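Local coordinates for protein nicotinate-nucleotide diphosphorylase (Carboxylating) (Streptococcus pyogenes GA06023, PDB 5HUO) that converts quinolinate and 5-phospho-alpha-D-ribose 1-diphosphate into nicotinate ribonucleotide, carbon dioxide and diphosphate, a step of NAD(+) biosynthesis, at residues A[85-88]-A[89-93]. Residues are numbered along the deposited sequence; the frame is centred on the assembly and turned at random.
Sequences FQRV and FTLFD
Phe89 directs the edge of its ring at the face of Phe85, one turn earlier in the same helix, in an edge-to-face aromatic pair with centroids 5.1 Å apart and planes at 61°. CE2 of Phe89 does the touching: it stands over one face of the Phe85 ring, displaced toward the rim, and lies 3.5 Å from Phe85 CZ. The spacing of one helical turn brings the rings close, and the first torsion of Phe89, with CG anti to the carbonyl carbon (chi1 -63°), leans its ring back toward Phe85, whose own CG is anti to the backbone nitrogen.

On another side of the helix, Arg87 reaches forward over the next turn, its chain bent at chi2. The guanidinium receives Leu91 CD2 over one face, 3.3 Å from Arg87 NH1, while the methyl CG2 of Thr90 lies at its edge beside NH2. NH1 also forms a salt bridge with Asp39 of helix 35-49, which ties the guanidinium to that helix.

The Phe85-Phe89 and Arg87-Leu91 pairs have the i to i+4 spacing of an alpha-helix, here helix 82-92 within the quinolinate phosphoribosyltransferase N-terminal domain, and Arg87-Thr90 is i to i+3. Thr90 N donates to Gln86 O over 3.2 Å, in the carbonyl plane, and the same oxygen takes weak bonds from Phe89 N and Thr90 OG1. Leu91 N is bonded to Arg87 O at 3.0 Å, with an N-H...O angle of 167°.

Further out, Ala132 of helix 122-153 touches both phenylalanines; Leu116 and Ile118 of strand 114-119 pack on Phe85, and Val95 and Phe97 on Phe89. Leu42 of helix 35-49 meets Arg87, Val88 and Leu91.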
# COMPACT_ATOMS: atom_id res chain seq x y z
N PHE A 85 -20.23 -7.59 8.79
CA PHE A 85 -20.03 -8.13 10.17
C PHE A 85 -19.34 -9.50 10.15
O PHE A 85 -18.33 -9.70 10.79
CB PHE A 85 -21.38 -8.26 10.88
CG PHE A 85 -21.32 -8.98 12.18
CD1 PHE A 85 -21.07 -8.30 13.34
CD2 PHE A 85 -21.53 -10.34 12.24
CE1 PHE A 85 -21.00 -8.99 14.55
CE2 PHE A 85 -21.52 -11.02 13.43
CZ PHE A 85 -21.24 -10.36 14.59
N GLN A 86 -19.88 -10.37 9.32
CA GLN A 86 -19.34 -11.72 9.20
C GLN A 86 -17.88 -11.73 8.71
O GLN A 86 -17.05 -12.53 9.15
CB GLN A 86 -20.20 -12.58 8.27
CG GLN A 86 -21.56 -12.86 8.86
CD GLN A 86 -22.42 -13.77 8.02
OE1 GLN A 86 -23.46 -13.34 7.52
NE2 GLN A 86 -22.01 -15.01 7.85
N ARG A 87 -17.63 -10.87 7.73
CA ARG A 87 -16.34 -10.88 7.01
C ARG A 87 -15.19 -10.47 7.91
O ARG A 87 -14.10 -10.94 7.77
CB ARG A 87 -16.43 -9.97 5.77
CG ARG A 87 -15.19 -10.02 4.90
CD ARG A 87 -14.92 -11.40 4.36
NE ARG A 87 -13.79 -11.40 3.47
CZ ARG A 87 -13.00 -12.45 3.22
NH1 ARG A 87 -11.96 -12.33 2.43
NH2 ARG A 87 -13.22 -13.61 3.73
N VAL A 88 -15.48 -9.65 8.88
CA VAL A 88 -14.46 -9.25 9.85
C VAL A 88 -13.87 -10.50 10.53
O VAL A 88 -12.65 -10.61 10.69
CB VAL A 88 -15.00 -8.32 10.93
CG1 VAL A 88 -13.96 -8.05 11.99
CG2 VAL A 88 -15.44 -7.00 10.33
N PHE A 89 -14.74 -11.42 10.92
CA PHE A 89 -14.28 -12.69 11.59
C PHE A 89 -13.52 -13.59 10.63
O PHE A 89 -12.49 -14.09 10.93
CB PHE A 89 -15.46 -13.49 12.15
CG PHE A 89 -16.20 -12.78 13.23
CD1 PHE A 89 -15.80 -12.87 14.53
CD2 PHE A 89 -17.29 -11.97 12.92
CE1 PHE A 89 -16.45 -12.17 15.53
CE2 PHE A 89 -17.97 -11.27 13.91
CZ PHE A 89 -17.55 -11.39 15.21
N THR A 90 -14.04 -13.70 9.45
CA THR A 90 -13.52 -14.59 8.42
C THR A 90 -12.14 -14.21 7.85
O THR A 90 -11.37 -15.07 7.47
CB THR A 90 -14.56 -14.66 7.31
OG1 THR A 90 -15.64 -15.42 7.81
CG2 THR A 90 -14.07 -15.36 6.17
N LEU A 91 -11.86 -12.92 7.75
CA LEU A 91 -10.51 -12.46 7.42
C LEU A 91 -9.46 -12.76 8.51
O LEU A 91 -8.30 -12.98 8.22
CB LEU A 91 -10.50 -10.97 7.27
CG LEU A 91 -11.16 -10.42 6.02
CD1 LEU A 91 -11.28 -8.91 6.20
CD2 LEU A 91 -10.35 -10.75 4.79
N PHE A 92 -9.93 -12.79 9.75
CA PHE A 92 -9.07 -13.01 10.92
C PHE A 92 -8.77 -14.49 11.21
O PHE A 92 -7.65 -14.84 11.60
CB PHE A 92 -9.74 -12.40 12.14
CG PHE A 92 -8.84 -12.26 13.35
CD1 PHE A 92 -8.02 -11.14 13.50
CD2 PHE A 92 -8.84 -13.22 14.33
CE1 PHE A 92 -7.19 -11.01 14.61
CE2 PHE A 92 -8.02 -13.10 15.45
CZ PHE A 92 -7.19 -11.99 15.60
N ASP A 93 -9.75 -15.34 11.03
CA ASP A 93 -9.63 -16.73 11.43
C ASP A 93 -10.72 -17.57 10.78
O ASP A 93 -11.50 -17.09 10.01
CB ASP A 93 -9.67 -16.82 12.98
CG ASP A 93 -9.17 -18.17 13.52
OD1 ASP A 93 -8.37 -18.84 12.82
OD2 ASP A 93 -9.63 -18.63 14.59